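Side-chain contacts in hypothetical dTDP-4-dehydrorhamnose 3,5-epimerase (Sulfolobus tokodaii, PDB 2B9U), which probably catalyses the 3,5-epimerization of dTDP-4-dehydro-6-deoxyglucose to dTDP-4-dehydro-beta-L-rhamnose, a step of dTDP-L-rhamnose biosynthesis: residues M10-I15 with D82-V87; E29-E34 with P42-T47; V98-N103 with Y108-P113. One frame throughout, in Å; residues are numbered along the deposited sequence.

Contact 1: residues M10-I15 with D82-V87; sequences MGIILI and DVAVDV
The interior between the two sheets of the flattened, jelly-roll-like barrel holds this contact, in which I12 meets A84 and M10 meets D86. The evidence for packing between sheets is direct: no hydrogen bond joins the segments, the closest CA atoms, M10 CA and D86 CA, are 7.9 Å apart, and the CB bonds of all four residues point toward the other segment. The closest approach is made by the longer branch of I12. CG1 stands beside the backbone N (chi1 -54°), and a further turn at chi2 brings I12 CD1 to 3.7 Å from A84 CB, one methyl against another. Two residues beyond A84, D86 meets the thioether of M10, with M10 SD 4.0 Å from D86 CB. The two side chains run askew, and CB is the aspartate atom nearest the sulfur. The carboxylate has partners elsewhere: D86 OD2 bonds to the hydroxyls of T93 and S91, and OD1 forms a salt bridge with R88. About 150 Å² is buried between the segments. The same side chains have further neighbours: F116 of strand 116-122 touches M10, I12 and A84, while V98 of strand 97-103 touches M10 and I12. On the other sheet, I12 also lies on L110 and I112 of strand 109-112, which pairs edge to edge with strand 12-22.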
ATOM      1  N   MET A  10       3.034 -10.169  22.880  1.00 29.74           N
ATOM      2  CA  MET A  10       2.570  -8.825  23.305  1.00 29.71           C
ATOM      3  C   MET A  10       1.540  -8.175  22.382  1.00 29.10           C
ATOM      4  O   MET A  10       1.323  -6.973  22.464  1.00 29.16           O
ATOM      5  CB  MET A  10       3.736  -7.832  23.507  1.00 29.99           C
ATOM      6  CG  MET A  10       5.026  -8.355  24.097  1.00 32.29           C
ATOM      7  SD  MET A  10       6.216  -6.992  24.224  1.00 36.70           S
ATOM      8  CE  MET A  10       7.261  -7.274  22.801  1.00 34.85           C
ATOM      9  N   GLY A  11       0.922  -8.953  21.501  1.00 28.99           N
ATOM     10  CA  GLY A  11      -0.022  -8.415  20.524  1.00 28.42           C
ATOM     11  C   GLY A  11       0.565  -8.159  19.143  1.00 28.29           C
ATOM     12  O   GLY A  11      -0.145  -7.734  18.229  1.00 28.27           O
ATOM     13  N   ILE A  12       1.859  -8.436  18.988  1.00 28.24           N
ATOM     14  CA  ILE A  12       2.569  -8.257  17.713  1.00 27.61           C
ATOM     15  C   ILE A  12       2.324  -9.516  16.885  1.00 27.46           C
ATOM     16  O   ILE A  12       2.429 -10.639  17.405  1.00 27.26           O
ATOM     17  CB  ILE A  12       4.109  -8.025  17.928  1.00 27.75           C
ATOM     18  CG1 ILE A  12       4.378  -6.858  18.892  1.00 27.63           C
ATOM     19  CG2 ILE A  12       4.866  -7.843  16.589  1.00 27.32           C
ATOM     20  CD1 ILE A  12       4.076  -5.486  18.337  1.00 29.77           C
ATOM     21  N   ILE A  13       1.985  -9.329  15.607  1.00 26.24           N
ATOM     22  CA  ILE A  13       1.628 -10.431  14.740  1.00 25.32           C
ATOM     23  C   ILE A  13       2.398 -10.337  13.428  1.00 25.49           C
ATOM     24  O   ILE A  13       2.474  -9.268  12.819  1.00 24.34           O
ATOM     25  CB  ILE A  13       0.098 -10.479  14.451  1.00 25.99           C
ATOM     26  CG1 ILE A  13      -0.702 -10.647  15.759  1.00 26.07           C
ATOM     27  CG2 ILE A  13      -0.220 -11.626  13.503  1.00 23.82           C
ATOM     28  CD1 ILE A  13      -2.202 -10.779  15.587  1.00 27.98           C
ATOM     29  N   LEU A  14       2.984 -11.457  13.012  1.00 24.88           N
ATOM     30  CA  LEU A  14       3.617 -11.532  11.697  1.00 24.76           C
ATOM     31  C   LEU A  14       2.613 -12.113  10.715  1.00 23.96           C
ATOM     32  O   LEU A  14       2.003 -13.153  10.993  1.00 24.40           O
ATOM     33  CB  LEU A  14       4.903 -12.381  11.732  1.00 25.09           C
ATOM     34  CG  LEU A  14       5.646 -12.384  10.390  1.00 23.89           C
ATOM     35  CD1 LEU A  14       6.873 -11.481  10.445  1.00 25.47           C
ATOM     36  CD2 LEU A  14       5.995 -13.799   9.976  1.00 23.58           C
ATOM     37  N   ILE A  15       2.425 -11.427   9.587  1.00 22.95           N
ATOM     38  CA  ILE A  15       1.499 -11.871   8.546  1.00 22.74           C
ATOM     39  C   ILE A  15       2.268 -12.339   7.315  1.00 22.61           C
ATOM     40  O   ILE A  15       3.171 -11.643   6.823  1.00 22.00           O
ATOM     41  CB  ILE A  15       0.450 -10.779   8.161  1.00 22.42           C
ATOM     42  CG1 ILE A  15      -0.314 -10.307   9.385  1.00 22.95           C
ATOM     43  CG2 ILE A  15      -0.589 -11.313   7.163  1.00 22.96           C
ATOM     44  CD1 ILE A  15       0.078  -8.946   9.840  1.00 26.34           C
ATOM     45  N   ASP A  82      12.921  -4.455  11.293  1.00 23.78           N
ATOM     46  CA  ASP A  82      11.809  -3.746  11.871  1.00 24.38           C
ATOM     47  C   ASP A  82      11.665  -4.065  13.357  1.00 24.52           C
ATOM     48  O   ASP A  82      11.826  -5.218  13.765  1.00 24.46           O
ATOM     49  CB  ASP A  82      10.537  -4.141  11.144  1.00 24.79           C
ATOM     50  CG  ASP A  82       9.468  -3.128  11.310  1.00 26.14           C
ATOM     51  OD1 ASP A  82       9.722  -1.969  10.935  1.00 27.33           O
ATOM     52  OD2 ASP A  82       8.402  -3.482  11.840  1.00 29.74           O
ATOM     53  N   VAL A  83      11.378  -3.043  14.159  1.00 24.30           N
ATOM     54  CA  VAL A  83      11.331  -3.201  15.615  1.00 24.30           C
ATOM     55  C   VAL A  83      10.071  -2.549  16.193  1.00 24.83           C
ATOM     56  O   VAL A  83       9.641  -1.487  15.722  1.00 24.40           O
ATOM     57  CB  VAL A  83      12.586  -2.581  16.298  1.00 24.82           C
ATOM     58  CG1 VAL A  83      12.559  -2.812  17.793  1.00 24.30           C
ATOM     59  CG2 VAL A  83      13.871  -3.142  15.698  1.00 24.57           C
ATOM     60  N   ALA A  84       9.473  -3.205  17.193  1.00 24.76           N
ATOM     61  CA  ALA A  84       8.354  -2.658  17.970  1.00 24.95           C
ATOM     62  C   ALA A  84       8.700  -2.759  19.443  1.00 25.75           C
ATOM     63  O   ALA A  84       9.065  -3.830  19.900  1.00 25.45           O
ATOM     64  CB  ALA A  84       7.107  -3.447  17.697  1.00 24.36           C
ATOM     65  N   VAL A  85       8.544  -1.667  20.185  1.00 26.93           N
ATOM     66  CA  VAL A  85       8.941  -1.614  21.594  1.00 29.09           C
ATOM     67  C   VAL A  85       7.727  -1.310  22.469  1.00 30.30           C
ATOM     68  O   VAL A  85       7.048  -0.300  22.243  1.00 30.52           O
ATOM     69  CB  VAL A  85      10.035  -0.530  21.839  1.00 28.73           C
ATOM     70  CG1 VAL A  85      10.445  -0.495  23.312  1.00 29.29           C
ATOM     71  CG2 VAL A  85      11.270  -0.783  20.957  1.00 28.19           C
ATOM     72  N   ASP A  86       7.441  -2.183  23.443  1.00 31.95           N
ATOM     73  CA  ASP A  86       6.337  -1.937  24.386  1.00 33.97           C
ATOM     74  C   ASP A  86       6.652  -0.731  25.227  1.00 34.84           C
ATOM     75  O   ASP A  86       7.600  -0.760  26.021  1.00 35.71           O
ATOM     76  CB  ASP A  86       6.082  -3.145  25.295  1.00 34.27           C
ATOM     77  CG  ASP A  86       4.757  -3.049  26.069  1.00 35.43           C
ATOM     78  OD1 ASP A  86       4.142  -1.965  26.151  1.00 36.17           O
ATOM     79  OD2 ASP A  86       4.313  -4.088  26.593  1.00 38.33           O
ATOM     80  N   VAL A  87       5.877   0.336  25.036  1.00 35.96           N
ATOM     81  CA  VAL A  87       6.054   1.571  25.800  1.00 37.37           C
ATOM     82  C   VAL A  87       4.822   1.892  26.669  1.00 38.61           C
ATOM     83  O   VAL A  87       4.562   3.054  27.002  1.00 38.54           O
ATOM     84  CB  VAL A  87       6.437   2.795  24.896  1.00 37.22           C
ATOM     85  CG1 VAL A  87       7.763   2.552  24.172  1.00 37.00           C
ATOM     86  CG2 VAL A  87       5.303   3.163  23.914  1.00 36.85           C
TER

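Contact 2: residues E29-E34 with P42-T47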
ATOM      1  N   GLU A  29      -2.153 -10.724  -2.748  1.00 20.27           N
ATOM      2  CA  GLU A  29      -3.004  -9.941  -1.870  1.00 21.39           C
ATOM      3  C   GLU A  29      -2.197  -9.604  -0.626  1.00 21.40           C
ATOM      4  O   GLU A  29      -1.720 -10.496   0.089  1.00 21.18           O
ATOM      5  CB  GLU A  29      -4.302 -10.702  -1.531  1.00 21.73           C
ATOM      6  CG  GLU A  29      -5.074 -11.094  -2.778  1.00 23.11           C
ATOM      7  CD  GLU A  29      -6.339 -11.918  -2.517  1.00 26.30           C
ATOM      8  OE1 GLU A  29      -6.315 -12.844  -1.680  1.00 29.23           O
ATOM      9  OE2 GLU A  29      -7.363 -11.635  -3.171  1.00 28.35           O
ATOM     10  N   VAL A  30      -2.049  -8.307  -0.371  1.00 21.24           N
ATOM     11  CA  VAL A  30      -1.278  -7.827   0.747  1.00 21.61           C
ATOM     12  C   VAL A  30      -2.144  -7.780   2.028  1.00 22.94           C
ATOM     13  O   VAL A  30      -1.722  -8.246   3.071  1.00 22.52           O
ATOM     14  CB  VAL A  30      -0.624  -6.456   0.430  1.00 21.22           C
ATOM     15  CG1 VAL A  30       0.191  -5.935   1.612  1.00 20.79           C
ATOM     16  CG2 VAL A  30       0.232  -6.552  -0.850  1.00 19.22           C
ATOM     17  N   PHE A  31      -3.349  -7.228   1.920  1.00 23.82           N
ATOM     18  CA  PHE A  31      -4.241  -7.056   3.044  1.00 25.65           C
ATOM     19  C   PHE A  31      -5.669  -7.270   2.558  1.00 25.47           C
ATOM     20  O   PHE A  31      -6.004  -6.866   1.442  1.00 24.83           O
ATOM     21  CB  PHE A  31      -4.051  -5.645   3.632  1.00 27.23           C
ATOM     22  CG  PHE A  31      -5.262  -5.100   4.314  1.00 30.80           C
ATOM     23  CD1 PHE A  31      -5.540  -5.432   5.627  1.00 35.01           C
ATOM     24  CD2 PHE A  31      -6.133  -4.254   3.642  1.00 34.06           C
ATOM     25  CE1 PHE A  31      -6.655  -4.935   6.265  1.00 35.46           C
ATOM     26  CE2 PHE A  31      -7.244  -3.741   4.274  1.00 36.70           C
ATOM     27  CZ  PHE A  31      -7.516  -4.093   5.587  1.00 36.85           C
ATOM     28  N   LYS A  32      -6.492  -7.931   3.382  1.00 25.78           N
ATOM     29  CA  LYS A  32      -7.936  -8.105   3.113  1.00 26.35           C
ATOM     30  C   LYS A  32      -8.730  -7.927   4.393  1.00 26.70           C
ATOM     31  O   LYS A  32      -8.489  -8.620   5.388  1.00 25.42           O
ATOM     32  CB  LYS A  32      -8.270  -9.484   2.535  1.00 26.44           C
ATOM     33  CG  LYS A  32      -7.642  -9.810   1.195  1.00 27.69           C
ATOM     34  CD  LYS A  32      -7.951 -11.233   0.772  1.00 29.51           C
ATOM     35  CE  LYS A  32      -9.328 -11.372   0.166  1.00 30.57           C
ATOM     36  NZ  LYS A  32      -9.415 -12.672  -0.577  1.00 34.04           N
ATOM     37  N   SER A  33      -9.683  -7.000   4.350  1.00 27.90           N
ATOM     38  CA  SER A  33     -10.433  -6.576   5.532  1.00 30.03           C
ATOM     39  C   SER A  33     -10.973  -7.757   6.359  1.00 30.99           C
ATOM     40  O   SER A  33     -10.766  -7.814   7.567  1.00 31.49           O
ATOM     41  CB  SER A  33     -11.582  -5.649   5.119  1.00 30.19           C
ATOM     42  OG  SER A  33     -12.404  -5.342   6.229  1.00 32.22           O
ATOM     43  N   GLU A  34     -11.635  -8.695   5.688  1.00 31.83           N
ATOM     44  CA  GLU A  34     -12.271  -9.833   6.338  1.00 33.41           C
ATOM     45  C   GLU A  34     -11.282 -10.717   7.087  1.00 33.22           C
ATOM     46  O   GLU A  34     -11.516 -11.063   8.239  1.00 33.53           O
ATOM     47  CB  GLU A  34     -13.038 -10.652   5.297  1.00 34.02           C
ATOM     48  CG  GLU A  34     -13.723 -11.898   5.842  1.00 37.78           C
ATOM     49  CD  GLU A  34     -14.911 -12.307   4.994  1.00 42.57           C
ATOM     50  OE1 GLU A  34     -15.054 -13.520   4.705  1.00 44.82           O
ATOM     51  OE2 GLU A  34     -15.693 -11.404   4.608  1.00 44.61           O
ATOM     52  N   PRO A  42      -8.113  -3.815  12.930  1.00 28.65           N
ATOM     53  CA  PRO A  42      -9.217  -2.979  12.454  1.00 28.79           C
ATOM     54  C   PRO A  42      -8.980  -2.331  11.081  1.00 28.89           C
ATOM     55  O   PRO A  42      -7.988  -2.643  10.407  1.00 29.40           O
ATOM     56  CB  PRO A  42      -9.314  -1.903  13.536  1.00 28.81           C
ATOM     57  CG  PRO A  42      -7.900  -1.687  13.931  1.00 28.51           C
ATOM     58  CD  PRO A  42      -7.262  -3.077  13.883  1.00 28.89           C
ATOM     59  N   ASN A  43      -9.892  -1.443  10.674  1.00 28.82           N
ATOM     60  CA  ASN A  43      -9.816  -0.810   9.350  1.00 28.59           C
ATOM     61  C   ASN A  43      -8.600   0.100   9.212  1.00 27.99           C
ATOM     62  O   ASN A  43      -8.215   0.804  10.143  1.00 27.42           O
ATOM     63  CB  ASN A  43     -11.108  -0.041   9.004  1.00 29.20           C
ATOM     64  CG  ASN A  43     -12.330  -0.953   8.830  1.00 30.34           C
ATOM     65  OD1 ASN A  43     -13.471  -0.488   8.867  1.00 33.83           O
ATOM     66  ND2 ASN A  43     -12.103  -2.232   8.636  1.00 31.09           N
ATOM     67  N   VAL A  44      -7.987   0.051   8.037  1.00 28.17           N
ATOM     68  CA  VAL A  44      -6.927   0.978   7.676  1.00 27.70           C
ATOM     69  C   VAL A  44      -7.538   2.356   7.407  1.00 27.62           C
ATOM     70  O   VAL A  44      -8.541   2.470   6.706  1.00 27.61           O
ATOM     71  CB  VAL A  44      -6.119   0.462   6.445  1.00 27.89           C
ATOM     72  CG1 VAL A  44      -5.088   1.493   5.987  1.00 26.52           C
ATOM     73  CG2 VAL A  44      -5.404  -0.881   6.782  1.00 27.76           C
ATOM     74  N   ILE A  45      -6.933   3.398   7.975  1.00 27.42           N
ATOM     75  CA  ILE A  45      -7.455   4.753   7.841  1.00 26.84           C
ATOM     76  C   ILE A  45      -6.507   5.702   7.099  1.00 26.79           C
ATOM     77  O   ILE A  45      -6.931   6.755   6.612  1.00 27.04           O
ATOM     78  CB  ILE A  45      -7.896   5.340   9.217  1.00 27.41           C
ATOM     79  CG1 ILE A  45      -6.788   5.240  10.277  1.00 26.55           C
ATOM     80  CG2 ILE A  45      -9.103   4.552   9.757  1.00 27.36           C
ATOM     81  CD1 ILE A  45      -5.675   6.259  10.187  1.00 28.10           C
ATOM     82  N   GLN A  46      -5.239   5.307   7.002  1.00 25.79           N
ATOM     83  CA  GLN A  46      -4.185   6.115   6.387  1.00 25.22           C
ATOM     84  C   GLN A  46      -3.125   5.159   5.870  1.00 24.19           C
ATOM     85  O   GLN A  46      -2.899   4.126   6.474  1.00 23.77           O
ATOM     86  CB  GLN A  46      -3.563   7.048   7.431  1.00 25.55           C
ATOM     87  CG  GLN A  46      -2.399   7.850   6.933  1.00 25.57           C
ATOM     88  CD  GLN A  46      -2.098   9.057   7.776  1.00 28.38           C
ATOM     89  OE1 GLN A  46      -2.936   9.517   8.550  1.00 29.35           O
ATOM     90  NE2 GLN A  46      -0.898   9.607   7.608  1.00 29.52           N
ATOM     91  N   THR A  47      -2.528   5.476   4.727  1.00 23.61           N
ATOM     92  CA  THR A  47      -1.373   4.719   4.225  1.00 22.54           C
ATOM     93  C   THR A  47      -0.226   5.682   3.928  1.00 22.25           C
ATOM     94  O   THR A  47      -0.400   6.699   3.238  1.00 22.18           O
ATOM     95  CB  THR A  47      -1.771   3.818   3.028  1.00 22.78           C
ATOM     96  OG1 THR A  47      -2.746   2.877   3.478  1.00 22.31           O
ATOM     97  CG2 THR A  47      -0.579   3.033   2.450  1.00 21.26           C
TER
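F31 and S33 carry the first segment's side of the contact, meeting V44 and N43 where strand 25-32 passes into helix 33-37 and the chain returns towards strand 44-52. The walk begins with E29, which takes no part across the two segments: K32 NZ lies 3.3 Å from E29 OE1 in a salt bridge whose hydrogen bonds are weak, and E29 also bonds weakly to Q46 of the second subunit. F31 comes next, its CG swung opposite the backbone N (chi1 153°), and this carries the ring to V44. The valine's CG2 methyl stands over one ring face, 19° off the normal, a CH-pi contact. The ring atom closest to V44 CG2 is F31 CZ, at 4.0 Å, so the methyl is displaced towards the rim. K32 is the N-cap residue of the short helix that S33 enters. S33 N lies 3.8 Å above the opposite face of the F31 ring, also near the rim, and F36 adds an edge-to-face contact. S33 OG approaches N43 ND2 to 3.9 Å, too far for a hydrogen bond. Beyond V44, I45 and Q46 form a classic beta bulge opposite I132. A strand of the second subunit pairs antiparallel with E29, F31, K32, Q46 and T47, extending the sheet through the dimer interface. With no hydrogen bond between the segments, what holds them to each other is probably mainly dispersion, between the F31 face and the V44 methyl.

Contact 3: residues V98-N103 with Y108-P113; sequences VKAELN and YMLWIP
Y108 begins the second segment against L102, with Y108 CB 4.0 Å from L102 CD2. The same methyl comes nearer still to the backbone, with L102 CD2 3.5 Å from Y108 O, while the tyrosine ring leads away from the other segment. A water lies 2.7 Å from Y108 O and 3.0 Å from N103 O, within donating distance of both carbonyls, although other acceptors compete for its protons. The CB of M109 points away from strand 98-103, and its backbone N is what comes near L102 CD2. L110 then points back inward. L110 CB receives L102 CD1 at 4.0 Å, the two leucines crossing at about a right angle, and L110 CG lies 4.3 Å from A100 CB. These residues build a beta-arch: strands 98-103 and 109-112 follow each other in the chain but belong to different sheets, facing through side chains without a direct hydrogen bond. The strand axes pass 7.9 Å apart with their N-to-C directions at 133°. L102 can serve both partners because CG stands beside its own backbone N (chi1 -51°) and the two methyls diverge, CD1 to L110 and CD2 to Y108. With an alanine here CG and both methyls are gone, which would probably open a gap between L110 CB and the Y108 backbone. Where the arch turns, N106 takes N103 OD1 through its backbone N and accepts Y108 N on its side chain. N103 ND2 bonds to E101 OE2 at 3.2 Å with an N-H...O angle of 151°, the donor lying above the carboxylate plane, and R79 forms a salt bridge to that same oxygen.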
ATOM      1  N   VAL A  98      10.051  -6.553  19.917  1.00 33.31           N
ATOM      2  CA  VAL A  98      10.063  -7.567  18.872  1.00 32.63           C
ATOM      3  C   VAL A  98      10.887  -7.039  17.692  1.00 32.34           C
ATOM      4  O   VAL A  98      10.775  -5.865  17.317  1.00 31.39           O
ATOM      5  CB  VAL A  98       8.608  -7.961  18.425  1.00 32.58           C
ATOM      6  CG1 VAL A  98       8.621  -8.881  17.215  1.00 31.79           C
ATOM      7  CG2 VAL A  98       7.853  -8.621  19.569  1.00 32.35           C
ATOM      8  N   LYS A  99      11.735  -7.910  17.149  1.00 31.95           N
ATOM      9  CA  LYS A  99      12.517  -7.642  15.942  1.00 31.78           C
ATOM     10  C   LYS A  99      12.069  -8.616  14.868  1.00 31.26           C
ATOM     11  O   LYS A  99      11.760  -9.781  15.160  1.00 32.05           O
ATOM     12  CB  LYS A  99      14.015  -7.845  16.203  1.00 32.21           C
ATOM     13  CG  LYS A  99      14.643  -6.840  17.128  1.00 31.79           C
ATOM     14  CD  LYS A  99      16.148  -6.943  17.055  1.00 33.64           C
ATOM     15  CE  LYS A  99      16.833  -5.960  17.962  1.00 34.22           C
ATOM     16  NZ  LYS A  99      18.327  -6.107  17.887  1.00 34.72           N
ATOM     17  N   ALA A 100      11.996  -8.129  13.633  1.00 30.12           N
ATOM     18  CA  ALA A 100      11.656  -8.947  12.472  1.00 28.84           C
ATOM     19  C   ALA A 100      12.222  -8.310  11.206  1.00 28.89           C
ATOM     20  O   ALA A 100      12.090  -7.089  11.004  1.00 27.96           O
ATOM     21  CB  ALA A 100      10.134  -9.113  12.336  1.00 28.64           C
ATOM     22  N   GLU A 101      12.857  -9.138  10.377  1.00 27.97           N
ATOM     23  CA  GLU A 101      13.279  -8.739   9.045  1.00 28.38           C
ATOM     24  C   GLU A 101      12.128  -8.839   8.064  1.00 27.11           C
ATOM     25  O   GLU A 101      11.582  -9.926   7.809  1.00 27.04           O
ATOM     26  CB  GLU A 101      14.476  -9.554   8.534  1.00 28.58           C
ATOM     27  CG  GLU A 101      15.144  -8.867   7.322  1.00 32.01           C
ATOM     28  CD  GLU A 101      16.393  -9.574   6.831  1.00 34.71           C
ATOM     29  OE1 GLU A 101      17.131 -10.181   7.653  1.00 37.15           O
ATOM     30  OE2 GLU A 101      16.639  -9.514   5.610  1.00 36.66           O
ATOM     31  N   LEU A 102      11.745  -7.682   7.536  1.00 25.92           N
ATOM     32  CA  LEU A 102      10.737  -7.610   6.484  1.00 24.57           C
ATOM     33  C   LEU A 102      11.469  -7.180   5.240  1.00 23.88           C
ATOM     34  O   LEU A 102      12.332  -6.314   5.290  1.00 23.47           O
ATOM     35  CB  LEU A 102       9.621  -6.616   6.868  1.00 24.13           C
ATOM     36  CG  LEU A 102       9.004  -6.813   8.259  1.00 23.03           C
ATOM     37  CD1 LEU A 102       8.048  -5.680   8.614  1.00 21.34           C
ATOM     38  CD2 LEU A 102       8.276  -8.194   8.396  1.00 20.18           C
ATOM     39  N   ASN A 103      11.156  -7.823   4.125  1.00 23.51           N
ATOM     40  CA  ASN A 103      11.904  -7.614   2.897  1.00 23.30           C
ATOM     41  C   ASN A 103      11.065  -7.990   1.677  1.00 23.08           C
ATOM     42  O   ASN A 103       9.968  -8.543   1.822  1.00 22.40           O
ATOM     43  CB  ASN A 103      13.272  -8.348   2.933  1.00 23.05           C
ATOM     44  CG  ASN A 103      13.152  -9.857   3.155  1.00 23.72           C
ATOM     45  OD1 ASN A 103      12.337 -10.529   2.540  1.00 23.29           O
ATOM     46  ND2 ASN A 103      14.008 -10.394   4.023  1.00 24.92           N
ATOM     47  N   TYR A 108       6.716 -10.495   3.930  1.00 23.80           N
ATOM     48  CA  TYR A 108       6.069 -10.549   5.254  1.00 23.72           C
ATOM     49  C   TYR A 108       5.740  -9.158   5.789  1.00 23.96           C
ATOM     50  O   TYR A 108       6.366  -8.138   5.407  1.00 24.05           O
ATOM     51  CB  TYR A 108       6.947 -11.270   6.300  1.00 24.20           C
ATOM     52  CG  TYR A 108       7.246 -12.748   6.056  1.00 23.98           C
ATOM     53  CD1 TYR A 108       6.463 -13.519   5.211  1.00 24.15           C
ATOM     54  CD2 TYR A 108       8.300 -13.367   6.716  1.00 24.73           C
ATOM     55  CE1 TYR A 108       6.737 -14.873   5.003  1.00 25.96           C
ATOM     56  CE2 TYR A 108       8.580 -14.717   6.522  1.00 26.27           C
ATOM     57  CZ  TYR A 108       7.796 -15.463   5.668  1.00 26.37           C
ATOM     58  OH  TYR A 108       8.085 -16.802   5.470  1.00 28.48           O
ATOM     59  N   MET A 109       4.766  -9.142   6.695  1.00 23.58           N
ATOM     60  CA  MET A 109       4.240  -7.927   7.297  1.00 24.15           C
ATOM     61  C   MET A 109       4.240  -8.106   8.803  1.00 23.98           C
ATOM     62  O   MET A 109       4.117  -9.219   9.287  1.00 23.29           O
ATOM     63  CB  MET A 109       2.796  -7.690   6.838  1.00 24.25           C
ATOM     64  CG  MET A 109       2.644  -7.162   5.412  1.00 25.71           C
ATOM     65  SD  MET A 109       0.953  -7.373   4.828  1.00 30.68           S
ATOM     66  CE  MET A 109       1.011  -9.092   4.297  1.00 25.19           C
ATOM     67  N   LEU A 110       4.365  -7.002   9.522  1.00 24.46           N
ATOM     68  CA  LEU A 110       4.242  -6.974  10.976  1.00 24.85           C
ATOM     69  C   LEU A 110       3.074  -6.077  11.307  1.00 24.64           C
ATOM     70  O   LEU A 110       3.050  -4.892  10.893  1.00 24.11           O
ATOM     71  CB  LEU A 110       5.470  -6.321  11.600  1.00 25.22           C
ATOM     72  CG  LEU A 110       6.457  -6.976  12.553  1.00 27.58           C
ATOM     73  CD1 LEU A 110       6.831  -5.928  13.586  1.00 26.71           C
ATOM     74  CD2 LEU A 110       5.920  -8.240  13.217  1.00 25.47           C
ATOM     75  N   TRP A 111       2.124  -6.625  12.066  1.00 24.48           N
ATOM     76  CA  TRP A 111       1.076  -5.822  12.693  1.00 24.03           C
ATOM     77  C   TRP A 111       1.529  -5.420  14.086  1.00 24.25           C
ATOM     78  O   TRP A 111       1.910  -6.275  14.918  1.00 23.62           O
ATOM     79  CB  TRP A 111      -0.250  -6.564  12.738  1.00 24.04           C
ATOM     80  CG  TRP A 111      -1.204  -6.100  13.847  1.00 23.57           C
ATOM     81  CD1 TRP A 111      -1.522  -6.783  14.991  1.00 24.02           C
ATOM     82  CD2 TRP A 111      -1.950  -4.867  13.898  1.00 23.64           C
ATOM     83  NE1 TRP A 111      -2.414  -6.057  15.749  1.00 24.34           N
ATOM     84  CE2 TRP A 111      -2.683  -4.872  15.108  1.00 24.52           C
ATOM     85  CE3 TRP A 111      -2.055  -3.752  13.046  1.00 23.39           C
ATOM     86  CZ2 TRP A 111      -3.540  -3.826  15.472  1.00 25.26           C
ATOM     87  CZ3 TRP A 111      -2.903  -2.695  13.426  1.00 23.12           C
ATOM     88  CH2 TRP A 111      -3.630  -2.745  14.625  1.00 23.34           C
ATOM     89  N   ILE A 112       1.506  -4.109  14.312  1.00 24.03           N
ATOM     90  CA  ILE A 112       1.947  -3.483  15.549  1.00 24.10           C
ATOM     91  C   ILE A 112       0.772  -2.669  16.142  1.00 24.83           C
ATOM     92  O   ILE A 112       0.474  -1.559  15.677  1.00 24.72           O
ATOM     93  CB  ILE A 112       3.153  -2.536  15.333  1.00 23.90           C
ATOM     94  CG1 ILE A 112       4.283  -3.221  14.542  1.00 22.55           C
ATOM     95  CG2 ILE A 112       3.645  -1.970  16.692  1.00 23.90           C
ATOM     96  CD1 ILE A 112       5.412  -2.292  14.178  1.00 22.05           C
ATOM     97  N   PRO A 113       0.124  -3.211  17.185  1.00 25.20           N
ATOM     98  CA  PRO A 113      -1.032  -2.573  17.841  1.00 25.52           C
ATOM     99  C   PRO A 113      -0.629  -1.295  18.575  1.00 25.95           C
ATOM    100  O   PRO A 113       0.559  -1.066  18.766  1.00 25.62           O
ATOM    101  CB  PRO A 113      -1.515  -3.649  18.832  1.00 25.46           C
ATOM    102  CG  PRO A 113      -0.344  -4.507  19.081  1.00 25.59           C
ATOM    103  CD  PRO A 113       0.499  -4.487  17.825  1.00 25.00           C
TER
HETATM  104  O   HOH W   1       7.578  -7.277   3.126  1.00 15.24           O

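How the contacts relate
From the N terminus, strand 12-22 opens the long loop that contact 1 closes 67 residues later on strand 79-86. Contact 2 is nested inside that loop, closing a short excursion from strand 25-32 through helix 33-37 to strand 44-52; its centre lies about 17 Å from that of contact 1. Contact 3 follows in series, joining strands 97-103 and 109-112 across a short turn. No pair crosses along the chain. Contacts 1 and 3 both bridge the two sheets and are joined by probable backbone hydrogen bonds, I13 O to W111 N and D82 N to A100 O, both 2.8 Å. Contact 2 meets contact 3 where P42 packs on W111 and V30 on M109.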